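Local coordinates for protein polysaccharide Lyase Family 6 (Bacteroides cellulosilyticus, PDB 6QPS) that probably cleaves mannuronic acid-rich alginate by beta-elimination, as a calcium-binding polysaccharide lyase of family 6, at residues 24-29 / 47-52; 32-37 / 60-65; 90-95 / 115-120. One frame throughout, in Å; residues are numbered along the deposited sequence.

In the fold
The three contacts follow one another along the N-terminal part of a parallel beta-helix, the fold expected of this lyase family. Contact 1 pairs two of the first strands, contact 2 involves the helix that connects those strands in sequence, set along strand 54-67, and contact 3 joins strands 90-95 and 115-118. Contacts 1 and 2, centres about 12 Å apart, meet where Leu37 packs on Tyr24 and Phe26. Contacts 2 and 3, centres about 11 Å apart, adjoin through neighbouring strands 54-67 and 90-95, with probable hydrogen bonds from Phe64 N to Lys93 O, 2.9 Å, and between Thr65 OG1 and Tyr95 O, 2.7 Å. Contacts 1 and 3 do not touch. All lie away from the calcium site.

Contact 1. Residues 24-29 / 47-52; sequences YTFSPK and DAVVLK
Asp47 OD2 lies at the edge of the Tyr24 ring, in its plane and 3.9 Å from Tyr24 CE2, the carboxylate turned 68° from the ring. A water sits at the same ring's edge, bonded to Tyr24 OH and donating to Asp47 OD2 at 2.6 Å. The Phe26 ring meets Val49 obliquely, Phe26 CE2 to Val49 CG1 3.8 Å, and both rings are also touched by Leu37 of helix 31-40. Phe26 shares a face of the strand pair with Tyr24, Val49 and Leu51, and its chi1 of -61° sets the ring beside its own backbone N. Thr25 and Val50 point to the other face. The strands run parallel, the bonds Tyr24 N to Ala48 O, Val50 N to Tyr24 O, Phe26 N to Val50 O and Lys52 N to Phe26 O forming a ladder. Beyond it the Lys52 chain lies along Ser27, Lys52 CD 3.4 Å from Ser27 OG, before its amine pairs with Glu79. Asp47 has further partners in the backbone amides of Gln44 and Lys22. The chemistry is thus divided: backbone bonds set the register, apolar side chains face the helix, and Asp47, held by amides, fixes the water that reaches Tyr24.

Contact 2. Residues 32-37 / 60-65; sequences PAMKQL and KEINFT
Helix 31-40 runs along a backbone edge of strand 54-67, the edge away from strand 90-95, near the N-terminal end of the chain. The short helix and strand axes come within 7.8 Å and make an angle of 42°, and no direct hydrogen bond joins the two segments. Side-chain carbon supplies part of the touch: Lys35 CG lies 3.8 Å from Ile62 CD1, the chains crossing at a slant. Ile62 runs extended, with CG1 anti to its backbone N (chi1 175°), and reaches the lysine with its terminal methyl. Farther out, Lys35 bends at its third torsion (54°), bringing Lys35 CE to 3.3 Å from Glu61 O. Its ammonium group bonds to Leu59 O, just before the strand segment, and to a water that donates to Glu61 O. This position along the strand edge is consistent with the N-terminal cap of a parallel beta-helix, as in related lyases, the helix covering the end of the coil; Ile62 also touches Leu38 of the same helix. A second water spans the backbones, donating to Lys35 O at 3.0 Å and accepting from Asn63 N at 2.9 Å. A further water lies between Leu37 O and Thr65 O, 3.0 and 2.7 Å from them, with more acceptors in reach than protons. Lys60 places another positive charge nearby, Lys35 NZ to Lys60 NZ 4.2 Å, which may be offset by the carbonyls and water around the Lys35 amine. On the strand's other edge, Ile62 is hydrogen-bonded through its backbone to Arg91 and Lys93, and its side chain packs on Leu90 and Leu92.

Contact 3. Residues 90-95 / 115-120; sequences LRLKIY and DMIDFQ
Lys93 reaches over to Gln120, Lys93 NZ donating to Gln120 O at 2.9 Å from above the carbonyl plane, 46° out of it. The same amine makes a long salt bridge, Lys93 NZ to Asp118 OD2 3.9 Å, and a water fills in by accepting from Lys93 NZ and donating to that carboxylate oxygen. On the opposite face of the strand pair the side chains are apolar. Ile94 CD1 sits over one face of the Phe119 ring, 4.2 Å from its centroid and 17° off the normal, a CH-pi contact displaced toward the rim. Ile94 CD1 also meets Ile117 CG2 at 3.9 Å. Leu92 lies side by side with Ile117, Leu92 CD2 to Ile117 CG2 4.0 Å, and Leu90 CD2 slants across Met116 CG at 3.8 Å.

Behind these side chains runs a parallel ladder: Leu92 N to Met116 O, Asp118 N to Leu92 O, and Ile94 N to Asp118 O. The ladder ends there: Gln120 N lies 3.3 Å from Ile94 O at a poor angle. Lys93 NZ ties this end from the polar face. In the second shell Arg160 pairs with Asp118 OD1, while Gly121 O is another acceptor for Lys93 NZ.

Within the beta-helix, strand 90-95 is flanked by strand 54-67, whose Ile62 touches Leu90 and Leu92, and strand 115-118 by strand 155-159. The apolar face packs on strands 99-111 and 131-138, through Phe106 and Leu101 of the former and Met132 and Ile137 of the latter.

Contact 1. Residues 24-29 / 47-52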
loop_
_atom_site.group_PDB
_atom_site.type_symbol
_atom_site.label_atom_id
_atom_site.label_comp_id
_atom_site.label_asym_id
_atom_site.label_seq_id
_atom_site.Cartn_x
_atom_site.Cartn_y
_atom_site.Cartn_z
ATOM N N TYR A 24 28.675 -19.340 4.425
ATOM C CA TYR A 24 28.332 -20.410 5.354
ATOM C C TYR A 24 27.115 -21.115 4.772
ATOM O O TYR A 24 26.050 -20.505 4.637
ATOM C CB TYR A 24 27.973 -19.817 6.719
ATOM C CG TYR A 24 29.124 -19.138 7.427
ATOM C CD1 TYR A 24 29.936 -19.858 8.284
ATOM C CD2 TYR A 24 29.384 -17.779 7.254
ATOM C CE1 TYR A 24 30.981 -19.268 8.934
ATOM C CE2 TYR A 24 30.440 -17.163 7.911
ATOM C CZ TYR A 24 31.236 -17.922 8.755
ATOM O OH TYR A 24 32.298 -17.336 9.413
ATOM N N THR A 25 27.264 -22.398 4.454
ATOM C CA THR A 25 26.237 -23.152 3.753
ATOM C C THR A 25 25.553 -24.131 4.696
ATOM O O THR A 25 26.207 -24.766 5.533
ATOM C CB THR A 25 26.855 -23.895 2.570
ATOM O OG1 THR A 25 27.471 -22.941 1.693
ATOM C CG2 THR A 25 25.801 -24.686 1.814
ATOM N N PHE A 26 24.232 -24.243 4.548
ATOM C CA PHE A 26 23.424 -25.099 5.399
ATOM C C PHE A 26 22.366 -25.819 4.575
ATOM O O PHE A 26 21.931 -25.332 3.527
ATOM C CB PHE A 26 22.676 -24.240 6.441
ATOM C CG PHE A 26 23.584 -23.480 7.346
ATOM C CD1 PHE A 26 24.079 -24.072 8.505
ATOM C CD2 PHE A 26 23.972 -22.182 7.036
ATOM C CE1 PHE A 26 24.947 -23.382 9.345
ATOM C CE2 PHE A 26 24.839 -21.488 7.877
ATOM C CZ PHE A 26 25.319 -22.092 9.029
ATOM N N SER A 27 21.932 -26.975 5.091
ATOM C CA SER A 27 20.847 -27.767 4.525
ATOM C C SER A 27 19.733 -27.866 5.559
ATOM O O SER A 27 19.922 -27.448 6.709
ATOM C CB SER A 27 21.362 -29.155 4.156
ATOM O OG SER A 27 22.246 -29.081 3.047
ATOM N N PRO A 28 18.572 -28.421 5.199
ATOM C CA PRO A 28 17.464 -28.512 6.173
ATOM C C PRO A 28 17.810 -29.232 7.466
ATOM O O PRO A 28 17.258 -28.888 8.519
ATOM C CB PRO A 28 16.360 -29.231 5.384
ATOM C CG PRO A 28 16.613 -28.803 3.955
ATOM C CD PRO A 28 18.131 -28.727 3.826
ATOM N N LYS A 29 18.701 -30.220 7.435
ATOM C CA LYS A 29 19.101 -30.889 8.667
ATOM C C LYS A 29 19.905 -29.989 9.598
ATOM O O LYS A 29 20.144 -30.375 10.748
ATOM C CB LYS A 29 19.924 -32.137 8.342
ATOM C CG LYS A 29 21.293 -31.830 7.750
ATOM C CD LYS A 29 22.094 -33.115 7.512
ATOM C CE LYS A 29 23.541 -32.798 7.159
ATOM N NZ LYS A 29 24.266 -32.175 8.302
ATOM N N ASP A 47 29.631 -11.305 4.426
ATOM C CA ASP A 47 29.391 -12.725 4.627
ATOM C C ASP A 47 28.000 -13.088 4.109
ATOM O O ASP A 47 27.108 -12.238 4.010
ATOM C CB ASP A 47 29.408 -13.093 6.114
ATOM C CG ASP A 47 30.798 -13.102 6.727
ATOM O OD1 ASP A 47 31.807 -12.931 6.009
ATOM O OD2 ASP A 47 30.874 -13.287 7.962
ATOM N N ALA A 48 27.811 -14.370 3.802
ATOM C CA ALA A 48 26.517 -14.869 3.356
ATOM C C ALA A 48 26.186 -16.167 4.075
ATOM O O ALA A 48 27.055 -17.022 4.268
ATOM C CB ALA A 48 26.494 -15.091 1.830
ATOM N N VAL A 49 24.925 -16.298 4.474
ATOM C CA VAL A 49 24.337 -17.552 4.945
ATOM C C VAL A 49 23.516 -18.103 3.788
ATOM O O VAL A 49 22.561 -17.462 3.347
ATOM C CB VAL A 49 23.465 -17.318 6.188
ATOM C CG1 VAL A 49 22.699 -18.576 6.554
ATOM C CG2 VAL A 49 24.339 -16.829 7.367
ATOM N N VAL A 50 23.896 -19.275 3.288
ATOM C CA VAL A 50 23.405 -19.814 2.019
ATOM C C VAL A 50 22.700 -21.135 2.284
ATOM O O VAL A 50 23.294 -22.055 2.860
ATOM C CB VAL A 50 24.568 -20.046 1.037
ATOM C CG1 VAL A 50 24.061 -20.601 -0.292
ATOM C CG2 VAL A 50 25.385 -18.769 0.830
ATOM N N LEU A 51 21.448 -21.237 1.841
ATOM C CA LEU A 51 20.619 -22.418 2.078
ATOM C C LEU A 51 20.547 -23.275 0.816
ATOM O O LEU A 51 20.065 -22.822 -0.227
ATOM C CB LEU A 51 19.217 -21.985 2.510
ATOM C CG LEU A 51 19.042 -21.626 3.990
ATOM C CD1 LEU A 51 20.073 -20.614 4.449
ATOM C CD2 LEU A 51 17.623 -21.137 4.245
ATOM N N LYS A 52 21.006 -24.515 0.924
ATOM C CA LYS A 52 20.881 -25.486 -0.157
ATOM C C LYS A 52 19.411 -25.816 -0.415
ATOM O O LYS A 52 18.531 -25.583 0.427
ATOM C CB LYS A 52 21.681 -26.746 0.181
ATOM C CG LYS A 52 23.183 -26.477 0.349
ATOM C CD LYS A 52 24.002 -27.767 0.390
ATOM C CE LYS A 52 24.156 -28.365 -1.000
ATOM N NZ LYS A 52 24.967 -27.487 -1.897
HETATM O O HOH W 1 32.667 -14.664 9.339
#

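Contact 2. Residues 32-37 / 60-65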
loop_
_atom_site.group_PDB
_atom_site.type_symbol
_atom_site.label_atom_id
_atom_site.label_comp_id
_atom_site.label_asym_id
_atom_site.label_seq_id
_atom_site.Cartn_x
_atom_site.Cartn_y
_atom_site.Cartn_z
ATOM N N PRO A 32 19.315 -25.905 13.400
ATOM C CA PRO A 32 19.842 -25.358 14.648
ATOM C C PRO A 32 21.092 -24.512 14.448
ATOM O O PRO A 32 21.158 -23.380 14.943
ATOM C CB PRO A 32 20.095 -26.599 15.519
ATOM C CG PRO A 32 19.125 -27.627 14.992
ATOM C CD PRO A 32 19.030 -27.365 13.504
ATOM N N ALA A 33 22.084 -25.025 13.710
ATOM C CA ALA A 33 23.316 -24.272 13.483
ATOM C C ALA A 33 23.054 -23.030 12.641
ATOM O O ALA A 33 23.708 -22.002 12.831
ATOM C CB ALA A 33 24.355 -25.164 12.799
ATOM N N MET A 34 22.113 -23.114 11.700
ATOM C CA MET A 34 21.768 -21.957 10.882
ATOM C C MET A 34 21.205 -20.838 11.744
ATOM O O MET A 34 21.644 -19.682 11.648
ATOM C CB MET A 34 20.752 -22.374 9.811
ATOM C CG MET A 34 20.335 -21.259 8.847
ATOM S SD MET A 34 18.894 -21.701 7.833
ATOM C CE MET A 34 17.562 -21.483 9.020
ATOM N N LYS A 35 20.217 -21.165 12.585
ATOM C CA LYS A 35 19.635 -20.161 13.473
ATOM C C LYS A 35 20.683 -19.562 14.405
ATOM O O LYS A 35 20.680 -18.350 14.653
ATOM C CB LYS A 35 18.510 -20.794 14.293
ATOM C CG LYS A 35 17.295 -21.212 13.481
ATOM C CD LYS A 35 16.335 -22.100 14.261
ATOM C CE LYS A 35 15.900 -21.493 15.584
ATOM N NZ LYS A 35 14.906 -22.362 16.287
ATOM N N GLN A 36 21.600 -20.377 14.917
ATOM C CA GLN A 36 22.583 -19.844 15.855
ATOM C C GLN A 36 23.480 -18.817 15.186
ATOM O O GLN A 36 23.760 -17.759 15.760
ATOM C CB GLN A 36 23.426 -20.972 16.425
ATOM C CG GLN A 36 22.733 -21.753 17.483
ATOM C CD GLN A 36 23.084 -23.226 17.402
ATOM O OE1 GLN A 36 24.094 -23.595 16.817
ATOM N NE2 GLN A 36 22.252 -24.070 17.977
ATOM N N LEU A 37 23.934 -19.100 13.962
ATOM C CA LEU A 37 24.835 -18.184 13.279
ATOM C C LEU A 37 24.115 -16.895 12.907
ATOM O O LEU A 37 24.645 -15.793 13.113
ATOM C CB LEU A 37 25.425 -18.847 12.037
ATOM C CG LEU A 37 26.333 -17.968 11.187
ATOM C CD1 LEU A 37 27.520 -17.450 11.975
ATOM C CD2 LEU A 37 26.826 -18.791 9.972
ATOM N N LYS A 60 10.667 -21.505 13.923
ATOM C CA LYS A 60 10.196 -20.966 15.205
ATOM C C LYS A 60 10.895 -19.627 15.468
ATOM O O LYS A 60 10.991 -18.797 14.553
ATOM C CB LYS A 60 10.332 -22.015 16.303
ATOM C CG LYS A 60 9.441 -23.247 16.094
ATOM C CD LYS A 60 9.737 -24.348 17.106
ATOM C CE LYS A 60 11.101 -24.983 16.846
ATOM N NZ LYS A 60 12.012 -24.902 18.030
ATOM N N GLU A 61 11.359 -19.374 16.692
ATOM C CA GLU A 61 11.960 -18.089 17.018
ATOM C C GLU A 61 13.351 -18.040 16.401
ATOM O O GLU A 61 14.224 -18.848 16.756
ATOM C CB GLU A 61 12.023 -17.898 18.531
ATOM C CG GLU A 61 10.654 -17.727 19.190
ATOM C CD GLU A 61 10.748 -17.170 20.595
ATOM O OE1 GLU A 61 9.696 -16.799 21.156
ATOM O OE2 GLU A 61 11.870 -17.110 21.142
ATOM N N ILE A 62 13.555 -17.105 15.477
ATOM C CA ILE A 62 14.829 -16.954 14.780
ATOM C C ILE A 62 15.151 -15.470 14.659
ATOM O O ILE A 62 14.280 -14.653 14.339
ATOM C CB ILE A 62 14.817 -17.666 13.411
ATOM C CG1 ILE A 62 16.109 -17.409 12.631
ATOM C CG2 ILE A 62 13.597 -17.237 12.586
ATOM C CD1 ILE A 62 16.231 -18.244 11.345
ATOM N N ASN A 63 16.396 -15.122 14.962
ATOM C CA ASN A 63 16.890 -13.756 14.874
ATOM C C ASN A 63 17.941 -13.671 13.780
ATOM O O ASN A 63 18.762 -14.577 13.627
ATOM C CB ASN A 63 17.516 -13.327 16.211
ATOM C CG ASN A 63 16.530 -13.356 17.361
ATOM O OD1 ASN A 63 15.393 -12.893 17.229
ATOM N ND2 ASN A 63 16.964 -13.887 18.506
ATOM N N PHE A 64 17.932 -12.561 13.046
ATOM C CA PHE A 64 18.958 -12.228 12.057
ATOM C C PHE A 64 19.523 -10.890 12.493
ATOM O O PHE A 64 18.836 -9.866 12.403
ATOM C CB PHE A 64 18.343 -12.146 10.663
ATOM C CG PHE A 64 19.329 -11.869 9.541
ATOM C CD1 PHE A 64 20.703 -12.036 9.699
ATOM C CD2 PHE A 64 18.853 -11.440 8.310
ATOM C CE1 PHE A 64 21.581 -11.769 8.642
ATOM C CE2 PHE A 64 19.719 -11.183 7.253
ATOM C CZ PHE A 64 21.082 -11.369 7.417
ATOM N N THR A 65 20.749 -10.901 13.002
ATOM C CA THR A 65 21.366 -9.681 13.495
ATOM C C THR A 65 22.832 -9.624 13.109
ATOM O O THR A 65 23.480 -10.639 12.864
ATOM C CB THR A 65 21.188 -9.522 15.021
ATOM O OG1 THR A 65 21.602 -8.215 15.433
ATOM C CG2 THR A 65 21.970 -10.565 15.799
HETATM O O HOH W 2 18.263 -17.100 15.884
HETATM O O HOH W 3 13.529 -21.251 18.486
HETATM O O HOH W 4 25.075 -12.869 12.979
#

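Contact 3. Residues 90-95 / 115-120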
loop_
_atom_site.group_PDB
_atom_site.type_symbol
_atom_site.label_atom_id
_atom_site.label_comp_id
_atom_site.label_asym_id
_atom_site.label_seq_id
_atom_site.Cartn_x
_atom_site.Cartn_y
_atom_site.Cartn_z
ATOM N N LEU A 90 6.894 -19.750 12.574
ATOM C CA LEU A 90 7.965 -18.795 12.329
ATOM C C LEU A 90 7.767 -17.505 13.114
ATOM O O LEU A 90 6.677 -16.927 13.110
ATOM C CB LEU A 90 8.009 -18.478 10.828
ATOM C CG LEU A 90 9.040 -17.474 10.333
ATOM C CD1 LEU A 90 10.464 -17.934 10.669
ATOM C CD2 LEU A 90 8.909 -17.190 8.827
ATOM N N ARG A 91 8.843 -17.027 13.754
ATOM C CA ARG A 91 8.856 -15.709 14.406
ATOM C C ARG A 91 10.251 -15.134 14.138
ATOM O O ARG A 91 11.181 -15.326 14.934
ATOM C CB ARG A 91 8.501 -15.734 15.895
ATOM C CG ARG A 91 8.387 -14.285 16.480
ATOM C CD ARG A 91 7.789 -14.272 17.894
ATOM N NE ARG A 91 7.862 -12.955 18.531
ATOM C CZ ARG A 91 8.157 -12.763 19.814
ATOM N NH1 ARG A 91 8.404 -13.805 20.595
ATOM N NH2 ARG A 91 8.208 -11.527 20.321
ATOM N N LEU A 92 10.398 -14.460 13.001
ATOM C CA LEU A 92 11.678 -13.938 12.543
ATOM C C LEU A 92 11.784 -12.468 12.916
ATOM O O LEU A 92 10.885 -11.679 12.600
ATOM C CB LEU A 92 11.794 -14.114 11.032
ATOM C CG LEU A 92 12.899 -13.360 10.295
ATOM C CD1 LEU A 92 14.261 -13.777 10.842
ATOM C CD2 LEU A 92 12.801 -13.594 8.790
ATOM N N LYS A 93 12.873 -12.106 13.599
ATOM C CA LYS A 93 13.164 -10.730 13.972
ATOM C C LYS A 93 14.494 -10.354 13.337
ATOM O O LYS A 93 15.464 -11.122 13.440
ATOM C CB LYS A 93 13.241 -10.593 15.489
ATOM C CG LYS A 93 11.900 -10.799 16.187
ATOM C CD LYS A 93 12.032 -10.644 17.692
ATOM C CE LYS A 93 10.755 -10.085 18.320
ATOM N NZ LYS A 93 10.525 -8.653 17.924
ATOM N N ILE A 94 14.536 -9.183 12.705
ATOM C CA ILE A 94 15.689 -8.660 11.969
ATOM C C ILE A 94 16.070 -7.335 12.622
ATOM O O ILE A 94 15.234 -6.429 12.713
ATOM C CB ILE A 94 15.330 -8.440 10.486
ATOM C CG1 ILE A 94 14.846 -9.732 9.809
ATOM C CG2 ILE A 94 16.516 -7.845 9.720
ATOM C CD1 ILE A 94 14.003 -9.483 8.553
ATOM N N TYR A 95 17.317 -7.204 13.069
ATOM C CA TYR A 95 17.724 -5.987 13.760
ATOM C C TYR A 95 19.232 -5.871 13.642
ATOM O O TYR A 95 19.943 -6.870 13.721
ATOM C CB TYR A 95 17.254 -5.965 15.230
ATOM C CG TYR A 95 17.571 -7.215 16.041
ATOM C CD1 TYR A 95 16.760 -8.338 15.954
ATOM C CD2 TYR A 95 18.667 -7.276 16.888
ATOM C CE1 TYR A 95 17.030 -9.468 16.670
ATOM C CE2 TYR A 95 18.946 -8.420 17.614
ATOM C CZ TYR A 95 18.126 -9.521 17.488
ATOM O OH TYR A 95 18.390 -10.665 18.196
ATOM N N ASP A 115 3.149 -11.518 14.694
ATOM C CA ASP A 115 4.020 -10.943 13.667
ATOM C C ASP A 115 4.959 -12.010 13.123
ATOM O O ASP A 115 5.818 -12.517 13.849
ATOM C CB ASP A 115 4.809 -9.757 14.244
ATOM C CG ASP A 115 3.912 -8.754 14.930
ATOM O OD1 ASP A 115 3.026 -8.216 14.243
ATOM O OD2 ASP A 115 4.067 -8.539 16.157
ATOM N N MET A 116 4.833 -12.326 11.834
ATOM C CA MET A 116 5.655 -13.387 11.265
ATOM C C MET A 116 7.097 -12.931 11.060
ATOM O O MET A 116 8.034 -13.604 11.507
ATOM C CB MET A 116 5.052 -13.900 9.960
ATOM C CG MET A 116 5.704 -15.192 9.480
ATOM S SD MET A 116 4.931 -15.924 8.011
ATOM C CE MET A 116 5.524 -14.815 6.738
ATOM N N ILE A 117 7.289 -11.800 10.375
ATOM C CA ILE A 117 8.601 -11.205 10.089
ATOM C C ILE A 117 8.550 -9.751 10.572
ATOM O O ILE A 117 7.676 -8.982 10.145
ATOM C CB ILE A 117 8.942 -11.245 8.587
ATOM C CG1 ILE A 117 8.916 -12.681 8.055
ATOM C CG2 ILE A 117 10.289 -10.563 8.318
ATOM C CD1 ILE A 117 9.099 -12.769 6.528
ATOM N N ASP A 118 9.490 -9.367 11.442
ATOM C CA ASP A 118 9.483 -8.059 12.105
ATOM C C ASP A 118 10.898 -7.490 12.086
ATOM O O ASP A 118 11.869 -8.216 12.325
ATOM C CB ASP A 118 8.963 -8.213 13.545
ATOM C CG ASP A 118 8.434 -6.926 14.151
ATOM O OD1 ASP A 118 8.417 -5.866 13.489
ATOM O OD2 ASP A 118 8.042 -7.000 15.336
ATOM N N PHE A 119 10.996 -6.189 11.836
ATOM C CA PHE A 119 12.274 -5.469 11.717
ATOM C C PHE A 119 12.697 -4.804 13.041
ATOM O O PHE A 119 13.278 -3.704 13.060
ATOM C CB PHE A 119 12.200 -4.461 10.562
ATOM C CG PHE A 119 12.380 -5.080 9.169
ATOM C CD1 PHE A 119 11.405 -5.904 8.612
ATOM C CD2 PHE A 119 13.509 -4.815 8.400
ATOM C CE1 PHE A 119 11.579 -6.463 7.339
ATOM C CE2 PHE A 119 13.659 -5.373 7.110
ATOM C CZ PHE A 119 12.694 -6.209 6.608
ATOM N N GLN A 120 12.453 -5.502 14.150
ATOM C CA GLN A 120 12.834 -5.073 15.484
ATOM C C GLN A 120 13.141 -6.316 16.311
ATOM O O GLN A 120 12.483 -7.354 16.161
ATOM C CB GLN A 120 11.674 -4.290 16.130
ATOM C CG GLN A 120 11.873 -3.862 17.566
ATOM C CD GLN A 120 10.672 -3.129 18.130
ATOM O OE1 GLN A 120 10.761 -1.965 18.485
ATOM N NE2 GLN A 120 9.553 -3.832 18.252
HETATM O O HOH W 5 8.468 -11.620 14.191
HETATM O O HOH W 6 8.226 -9.697 16.344
#